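Local coordinates for putative type VI secretion protein (Escherichia coli, PDB 3U66) that is a component of a type VI secretion system, attached to the inner membrane, and probably takes part in building the membrane-bound part of that machine, at residues S7-I12 against A53-K58; K44-E49 against I62-F67. All blocks are in the same frame, centred on the assembly; numbering follows the deposited sequence.

Interaction 1: residues S7-I12 against A53-K58; sequences SRAEQI and AGFSQK
Phe55 reaches from the turn of residues 53-56, between helices 32-52 and 57-76, to the helical segment 7-12, and its far end meets Ala9, with CZ of Phe55 4.0 Å from CB of Ala9. The methyl group comes at the ring obliquely, so the pair is a plain apolar contact without a defined stacking geometry. Phe55 CG lies anti to its own carbonyl carbon (chi1 -66°), which sends the ring away from the onward chain and toward the first turns of helix 7-24. No hydrogen bond or salt bridge links the two segments. Leu50 of helix 32-52, Ala123 of helix 122-133 and Ile6 are also among the ring's neighbours.

A second, more exposed touch lies beside this one. The CB of Ala53 and the CD of Arg8 approach to 4.3 Å, at the place where the backbones come nearest, with 7.4 Å between CA of Arg8 and CA of Ala53. Here the arginine contributes the aliphatic part of its chain, and the guanidinium group takes no part in the contact. Ile12, one turn further along the helix, also directs its CB toward the loop but makes its close contacts with Ala46 and Glu49 of helix 32-52.

The loop owes its path to how the two helices end and begin. Gly54, at a positive phi of 93°, closes helix 32-52 with a Schellman motif, and Ser56 is the N-cap of helix 57-76. Phe55 sits between these two signals and turns its ring inward. This is a short helix-to-helix connection, Schellman motif followed by N-cap, whose one aromatic residue packs against the start of the N-terminal helix at the end of a helical bundle.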
ATOM      1  N   SER A   7       1.767  -3.143 -17.152  1.00 71.65           N
ATOM      2  CA  SER A   7       2.137  -1.730 -17.244  1.00 70.34           C
ATOM      3  C   SER A   7       0.895  -0.851 -17.300  1.00 72.66           C
ATOM      4  O   SER A   7       0.926   0.284 -16.806  1.00 72.16           O
ATOM      5  CB  SER A   7       3.018  -1.484 -18.464  1.00 72.62           C
ATOM      6  OG  SER A   7       2.329  -1.762 -19.670  1.00 78.15           O
ATOM      7  N   ARG A   8      -0.203  -1.379 -17.898  1.00 67.50           N
ATOM      8  CA  ARG A   8      -1.492  -0.682 -17.997  1.00 66.62           C
ATOM      9  C   ARG A   8      -2.005  -0.388 -16.588  1.00 67.12           C
ATOM     10  O   ARG A   8      -2.559   0.673 -16.358  1.00 66.63           O
ATOM     11  CB  ARG A   8      -2.523  -1.499 -18.802  1.00 67.33           C
ATOM     12  CG  ARG A   8      -3.388  -0.640 -19.724  1.00 80.00           C
ATOM     13  CD  ARG A   8      -4.090  -1.476 -20.790  1.00 94.66           C
ATOM     14  NE  ARG A   8      -3.911  -0.938 -22.145  1.00104.25           N
ATOM     15  CZ  ARG A   8      -3.399  -1.613 -23.174  1.00117.54           C
ATOM     16  NH1 ARG A   8      -3.001  -2.873 -23.020  1.00102.90           N
ATOM     17  NH2 ARG A   8      -3.282  -1.038 -24.365  1.00102.78           N
ATOM     18  N   ALA A   9      -1.749  -1.310 -15.647  1.00 61.79           N
ATOM     19  CA  ALA A   9      -2.083  -1.219 -14.223  1.00 60.84           C
ATOM     20  C   ALA A   9      -1.247  -0.134 -13.525  1.00 62.08           C
ATOM     21  O   ALA A   9      -1.799   0.669 -12.767  1.00 60.93           O
ATOM     22  CB  ALA A   9      -1.853  -2.564 -13.554  1.00 61.35           C
ATOM     23  N   GLU A  10       0.075  -0.108 -13.792  1.00 57.91           N
ATOM     24  CA  GLU A  10       0.998   0.892 -13.243  1.00 57.39           C
ATOM     25  C   GLU A  10       0.616   2.294 -13.735  1.00 61.43           C
ATOM     26  O   GLU A  10       0.611   3.239 -12.943  1.00 61.51           O
ATOM     27  CB  GLU A  10       2.461   0.555 -13.577  1.00 58.47           C
ATOM     28  CG  GLU A  10       3.038  -0.567 -12.732  1.00 63.71           C
ATOM     29  CD  GLU A  10       4.553  -0.640 -12.746  1.00 70.99           C
ATOM     30  OE1 GLU A  10       5.188  -0.066 -11.834  1.00 70.66           O
ATOM     31  OE2 GLU A  10       5.106  -1.274 -13.670  1.00 52.84           O
ATOM     32  N   GLN A  11       0.229   2.397 -15.023  1.00 57.55           N
ATOM     33  CA  GLN A  11      -0.256   3.595 -15.716  1.00 57.02           C
ATOM     34  C   GLN A  11      -1.446   4.222 -14.956  1.00 59.88           C
ATOM     35  O   GLN A  11      -1.540   5.449 -14.883  1.00 59.99           O
ATOM     36  CB  GLN A  11      -0.762   3.184 -17.108  1.00 58.59           C
ATOM     37  CG  GLN A  11       0.043   3.636 -18.308  1.00 76.60           C
ATOM     38  CD  GLN A  11      -0.683   3.340 -19.620  1.00 96.02           C
ATOM     39  OE1 GLN A  11      -1.892   3.031 -19.672  1.00 89.32           O
ATOM     40  NE2 GLN A  11       0.043   3.450 -20.728  1.00 86.14           N
ATOM     41  N   ILE A  12      -2.381   3.369 -14.455  1.00 55.02           N
ATOM     42  CA  ILE A  12      -3.589   3.760 -13.710  1.00 54.17           C
ATOM     43  C   ILE A  12      -3.216   4.344 -12.329  1.00 55.72           C
ATOM     44  O   ILE A  12      -3.821   5.328 -11.898  1.00 55.85           O
ATOM     45  CB  ILE A  12      -4.577   2.556 -13.515  1.00 57.63           C
ATOM     46  CG1 ILE A  12      -4.739   1.615 -14.730  1.00 58.43           C
ATOM     47  CG2 ILE A  12      -5.914   2.985 -12.954  1.00 58.90           C
ATOM     48  CD1 ILE A  12      -5.469   2.127 -15.977  1.00 67.97           C
ATOM     49  N   ALA A  53      -9.854  -1.693 -18.590  1.00 70.61           N
ATOM     50  CA  ALA A  53      -8.646  -2.398 -19.016  1.00 70.41           C
ATOM     51  C   ALA A  53      -8.810  -3.931 -19.018  1.00 74.91           C
ATOM     52  O   ALA A  53      -7.893  -4.647 -19.430  1.00 74.94           O
ATOM     53  CB  ALA A  53      -7.471  -1.988 -18.145  1.00 71.05           C
ATOM     54  N   GLY A  54      -9.965  -4.415 -18.564  1.00 71.12           N
ATOM     55  CA  GLY A  54     -10.284  -5.839 -18.562  1.00 70.92           C
ATOM     56  C   GLY A  54      -9.966  -6.612 -17.301  1.00 74.14           C
ATOM     57  O   GLY A  54     -10.142  -7.833 -17.283  1.00 74.19           O
ATOM     58  N   PHE A  55      -9.495  -5.922 -16.241  1.00 69.39           N
ATOM     59  CA  PHE A  55      -9.186  -6.567 -14.963  1.00 68.73           C
ATOM     60  C   PHE A  55     -10.457  -6.983 -14.240  1.00 72.51           C
ATOM     61  O   PHE A  55     -11.442  -6.233 -14.235  1.00 72.03           O
ATOM     62  CB  PHE A  55      -8.339  -5.661 -14.053  1.00 70.10           C
ATOM     63  CG  PHE A  55      -6.956  -5.393 -14.586  1.00 71.40           C
ATOM     64  CD1 PHE A  55      -5.934  -6.316 -14.405  1.00 73.78           C
ATOM     65  CD2 PHE A  55      -6.680  -4.229 -15.292  1.00 73.49           C
ATOM     66  CE1 PHE A  55      -4.660  -6.078 -14.918  1.00 74.53           C
ATOM     67  CE2 PHE A  55      -5.402  -3.988 -15.798  1.00 75.97           C
ATOM     68  CZ  PHE A  55      -4.403  -4.917 -15.607  1.00 73.89           C
ATOM     69  N   SER A  56     -10.429  -8.183 -13.629  1.00 68.61           N
ATOM     70  CA  SER A  56     -11.548  -8.743 -12.866  1.00 68.32           C
ATOM     71  C   SER A  56     -11.825  -7.905 -11.604  1.00 71.57           C
ATOM     72  O   SER A  56     -10.949  -7.159 -11.168  1.00 72.54           O
ATOM     73  CB  SER A  56     -11.243 -10.187 -12.470  1.00 72.18           C
ATOM     74  OG  SER A  56     -10.189 -10.266 -11.522  1.00 80.44           O
ATOM     75  N   GLN A  57     -13.021  -8.050 -11.016  1.00 65.84           N
ATOM     76  CA  GLN A  57     -13.377  -7.357  -9.783  1.00 64.98           C
ATOM     77  C   GLN A  57     -12.412  -7.740  -8.656  1.00 68.09           C
ATOM     78  O   GLN A  57     -11.981  -6.872  -7.897  1.00 65.46           O
ATOM     79  CB  GLN A  57     -14.821  -7.669  -9.385  1.00 66.30           C
ATOM     80  CG  GLN A  57     -15.582  -6.448  -8.882  1.00 87.27           C
ATOM     81  CD  GLN A  57     -16.708  -6.041  -9.794  1.00114.91           C
ATOM     82  OE1 GLN A  57     -16.847  -6.561 -10.897  1.00112.18           O
ATOM     83  NE2 GLN A  57     -17.545  -5.123  -9.334  1.00108.11           N
ATOM     84  N   LYS A  58     -12.053  -9.032  -8.585  1.00 67.78           N
ATOM     85  CA  LYS A  58     -11.145  -9.648  -7.617  1.00 67.45           C
ATOM     86  C   LYS A  58      -9.809  -8.901  -7.545  1.00 66.25           C
ATOM     87  O   LYS A  58      -9.410  -8.444  -6.477  1.00 63.77           O
ATOM     88  CB  LYS A  58     -10.858 -11.098  -8.045  1.00 71.05           C
ATOM     89  CG  LYS A  58     -11.901 -12.131  -7.637  1.00 73.94           C
ATOM     90  CD  LYS A  58     -11.425 -13.581  -7.815  1.00 76.79           C
ATOM     91  CE  LYS A  58     -10.231 -13.962  -6.967  1.00 75.23           C
ATOM     92  NZ  LYS A  58     -10.478 -13.783  -5.510  1.00 78.73           N
TER

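Interaction 2: residues K44-E49 against I62-F67; sequences KQAREE and IMLYAF
Leu64 points from helix 57-76 toward helix 32-52 and spreads its two methyl groups over Ala46 and Arg47; it has by far the most surface buried here. CD2 takes the alanine side, 3.6 Å from CB of Ala46. The other branch, CD1, lies against the start of the arginine chain, 3.7 Å from CG of Arg47, and it also reaches the backbone, with CA of Arg47 at 3.8 Å. The leucine thus presses on the helix surface itself as well as on side chains, where the two segments have their closest CA atoms, those of Arg47 and Leu64 being 7.3 Å apart.

With CG anti to its carbonyl carbon (chi1 -74°), Leu64 holds its fork out across the gap between the helices. The Arg47 side chain crosses that of Leu64 at about a right angle. Its CG stands anti to the backbone N (chi1 -156°), which leaves CB and CG beside the leucine, while bends at chi2 and chi3 carry the charged end away; the side chain also touches Phe97 of helix 93-98 and lies about 3 Å from a bound glycerol. Ala46 is buried, and its small methyl permits the close approach.

Replacing Leu64 by alanine takes away both branches and is likely to leave a gap facing Ala46 and the Arg47 methylenes without their apolar cover. Phe98 also packs on Leu64.

No hydrogen bond or charge pair joins the two segments. The contact therefore rests on shape and the exclusion of water, with the arginine lending its methylenes to the apolar interface while its charged end is directed away from the contact.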
ATOM      1  N   LYS A  44     -11.695   6.351  -7.454  1.00 58.91           N
ATOM      2  CA  LYS A  44     -12.836   6.134  -8.349  1.00 58.90           C
ATOM      3  C   LYS A  44     -12.390   6.050  -9.816  1.00 62.95           C
ATOM      4  O   LYS A  44     -12.912   5.223 -10.561  1.00 61.18           O
ATOM      5  CB  LYS A  44     -13.905   7.222  -8.158  1.00 61.45           C
ATOM      6  CG  LYS A  44     -14.668   7.144  -6.834  1.00 70.04           C
ATOM      7  CD  LYS A  44     -16.094   7.684  -6.951  1.00 75.57           C
ATOM      8  CE  LYS A  44     -16.199   9.186  -6.861  1.00 82.68           C
ATOM      9  NZ  LYS A  44     -17.531   9.656  -7.323  1.00 87.97           N
ATOM     10  N   GLN A  45     -11.410   6.896 -10.209  1.00 61.54           N
ATOM     11  CA  GLN A  45     -10.816   6.950 -11.551  1.00 62.15           C
ATOM     12  C   GLN A  45     -10.098   5.639 -11.827  1.00 67.23           C
ATOM     13  O   GLN A  45     -10.239   5.077 -12.919  1.00 67.30           O
ATOM     14  CB  GLN A  45      -9.843   8.144 -11.662  1.00 63.78           C
ATOM     15  CG  GLN A  45      -8.946   8.161 -12.902  1.00 84.88           C
ATOM     16  CD  GLN A  45      -9.597   8.796 -14.095  1.00112.35           C
ATOM     17  OE1 GLN A  45      -9.813  10.009 -14.139  1.00111.53           O
ATOM     18  NE2 GLN A  45      -9.884   7.997 -15.106  1.00104.83           N
ATOM     19  N   ALA A  46      -9.354   5.143 -10.820  1.00 64.53           N
ATOM     20  CA  ALA A  46      -8.620   3.883 -10.906  1.00 64.58           C
ATOM     21  C   ALA A  46      -9.559   2.688 -11.074  1.00 68.79           C
ATOM     22  O   ALA A  46      -9.274   1.812 -11.892  1.00 68.26           O
ATOM     23  CB  ALA A  46      -7.718   3.702  -9.694  1.00 65.17           C
ATOM     24  N   ARG A  47     -10.698   2.693 -10.341  1.00 65.68           N
ATOM     25  CA  ARG A  47     -11.743   1.665 -10.371  1.00 65.93           C
ATOM     26  C   ARG A  47     -12.344   1.508 -11.782  1.00 71.00           C
ATOM     27  O   ARG A  47     -12.391   0.392 -12.306  1.00 71.53           O
ATOM     28  CB  ARG A  47     -12.845   1.996  -9.347  1.00 66.10           C
ATOM     29  CG  ARG A  47     -13.641   0.780  -8.870  1.00 75.27           C
ATOM     30  CD  ARG A  47     -15.122   1.065  -8.729  1.00 87.03           C
ATOM     31  NE  ARG A  47     -15.430   1.955  -7.606  1.00 96.35           N
ATOM     32  CZ  ARG A  47     -15.817   3.223  -7.728  1.00108.36           C
ATOM     33  NH1 ARG A  47     -15.940   3.775  -8.931  1.00 96.51           N
ATOM     34  NH2 ARG A  47     -16.082   3.948  -6.652  1.00 92.14           N
ATOM     35  N   GLU A  48     -12.773   2.628 -12.396  1.00 67.57           N
ATOM     36  CA  GLU A  48     -13.366   2.678 -13.735  1.00 67.25           C
ATOM     37  C   GLU A  48     -12.357   2.265 -14.805  1.00 71.65           C
ATOM     38  O   GLU A  48     -12.720   1.542 -15.732  1.00 71.90           O
ATOM     39  CB  GLU A  48     -13.921   4.081 -14.027  1.00 68.45           C
ATOM     40  N   GLU A  49     -11.091   2.703 -14.665  1.00 67.81           N
ATOM     41  CA  GLU A  49     -10.006   2.393 -15.599  1.00 67.30           C
ATOM     42  C   GLU A  49      -9.591   0.915 -15.580  1.00 71.34           C
ATOM     43  O   GLU A  49      -9.441   0.320 -16.651  1.00 70.86           O
ATOM     44  CB  GLU A  49      -8.813   3.323 -15.366  1.00 68.57           C
ATOM     45  CG  GLU A  49      -8.619   4.330 -16.483  1.00 77.62           C
ATOM     46  CD  GLU A  49      -7.758   5.537 -16.165  1.00 89.09           C
ATOM     47  OE1 GLU A  49      -6.651   5.369 -15.607  1.00 79.84           O
ATOM     48  OE2 GLU A  49      -8.170   6.655 -16.545  1.00 80.56           O
ATOM     49  N   ILE A  62      -8.241  -5.879  -4.906  1.00 59.90           N
ATOM     50  CA  ILE A  62      -6.987  -6.024  -4.146  1.00 59.83           C
ATOM     51  C   ILE A  62      -6.026  -4.852  -4.448  1.00 62.83           C
ATOM     52  O   ILE A  62      -5.469  -4.252  -3.517  1.00 62.85           O
ATOM     53  CB  ILE A  62      -6.332  -7.457  -4.180  1.00 63.31           C
ATOM     54  CG1 ILE A  62      -4.863  -7.478  -3.693  1.00 64.02           C
ATOM     55  CG2 ILE A  62      -6.387  -8.082  -5.543  1.00 64.29           C
ATOM     56  CD1 ILE A  62      -4.601  -7.147  -2.282  1.00 72.26           C
HETATM   57  N   MSE A  63      -5.888  -4.493  -5.735  1.00 57.85           N
HETATM   58  CA  MSE A  63      -5.052  -3.359  -6.162  1.00 57.18           C
HETATM   59  C   MSE A  63      -5.508  -2.035  -5.532  1.00 58.12           C
HETATM   60  O   MSE A  63      -4.677  -1.290  -5.011  1.00 57.02           O
HETATM   61  CB  MSE A  63      -5.049  -3.238  -7.685  1.00 59.84           C
HETATM   62  CG  MSE A  63      -4.066  -4.175  -8.360  1.00 67.79           C
HETATM   63 SE   MSE A  63      -4.491  -4.355 -10.258  1.00 77.36          SE
HETATM   64  CE  MSE A  63      -2.938  -4.087 -10.939  1.00 73.98           C
ATOM     65  N   LEU A  64      -6.835  -1.780  -5.543  1.00 53.42           N
ATOM     66  CA  LEU A  64      -7.440  -0.586  -4.960  1.00 52.15           C
ATOM     67  C   LEU A  64      -7.369  -0.583  -3.436  1.00 54.64           C
ATOM     68  O   LEU A  64      -7.254   0.494  -2.842  1.00 53.98           O
ATOM     69  CB  LEU A  64      -8.882  -0.423  -5.439  1.00 52.24           C
ATOM     70  CG  LEU A  64      -9.050   0.059  -6.881  1.00 57.37           C
ATOM     71  CD1 LEU A  64     -10.390  -0.369  -7.440  1.00 57.16           C
ATOM     72  CD2 LEU A  64      -8.877   1.571  -6.984  1.00 59.67           C
ATOM     73  N   TYR A  65      -7.431  -1.781  -2.808  1.00 49.85           N
ATOM     74  CA  TYR A  65      -7.340  -1.955  -1.361  1.00 49.72           C
ATOM     75  C   TYR A  65      -5.949  -1.534  -0.887  1.00 53.57           C
ATOM     76  O   TYR A  65      -5.841  -0.685  -0.001  1.00 52.06           O
ATOM     77  CB  TYR A  65      -7.628  -3.415  -0.960  1.00 51.17           C
ATOM     78  CG  TYR A  65      -7.737  -3.622   0.535  1.00 52.55           C
ATOM     79  CD1 TYR A  65      -6.629  -3.981   1.294  1.00 54.90           C
ATOM     80  CD2 TYR A  65      -8.959  -3.477   1.189  1.00 52.68           C
ATOM     81  CE1 TYR A  65      -6.719  -4.151   2.672  1.00 56.71           C
ATOM     82  CE2 TYR A  65      -9.064  -3.653   2.566  1.00 53.30           C
ATOM     83  CZ  TYR A  65      -7.940  -3.980   3.305  1.00 62.72           C
ATOM     84  OH  TYR A  65      -8.024  -4.143   4.662  1.00 66.09           O
ATOM     85  N   ALA A  66      -4.892  -2.102  -1.523  1.00 50.77           N
ATOM     86  CA  ALA A  66      -3.488  -1.812  -1.227  1.00 50.02           C
ATOM     87  C   ALA A  66      -3.217  -0.333  -1.381  1.00 51.13           C
ATOM     88  O   ALA A  66      -2.562   0.241  -0.517  1.00 50.56           O
ATOM     89  CB  ALA A  66      -2.574  -2.617  -2.139  1.00 51.17           C
ATOM     90  N   PHE A  67      -3.779   0.297  -2.427  1.00 46.64           N
ATOM     91  CA  PHE A  67      -3.628   1.739  -2.647  1.00 46.89           C
ATOM     92  C   PHE A  67      -4.298   2.581  -1.563  1.00 52.76           C
ATOM     93  O   PHE A  67      -3.700   3.574  -1.133  1.00 52.81           O
ATOM     94  CB  PHE A  67      -4.118   2.166  -4.037  1.00 48.41           C
ATOM     95  CG  PHE A  67      -3.837   3.615  -4.328  1.00 49.61           C
ATOM     96  CD1 PHE A  67      -2.587   4.018  -4.780  1.00 52.64           C
ATOM     97  CD2 PHE A  67      -4.816   4.581  -4.139  1.00 51.99           C
ATOM     98  CE1 PHE A  67      -2.324   5.360  -5.031  1.00 53.21           C
ATOM     99  CE2 PHE A  67      -4.549   5.926  -4.389  1.00 54.71           C
ATOM    100  CZ  PHE A  67      -3.305   6.303  -4.830  1.00 52.45           C
TER

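In the fold
From the N terminus, helix 7-24 comes first, and interaction 1 brings its opening turns to the loop that follows helix 32-52, closing a loop of 40 intervening residues. Interaction 2 starts inside that span, at 44-49, and ends beyond it at 62-67, so the two contacts cross along the chain. It closes the shorter excursion, with 12 residues between its segments, through the turn between helices 32-52 and 57-76. Their centres are 8 Å apart and they touch directly: Ala9 packs on Met63, and Ile12 meets segment 44-49. Together they tie the first three long helices into one bundle.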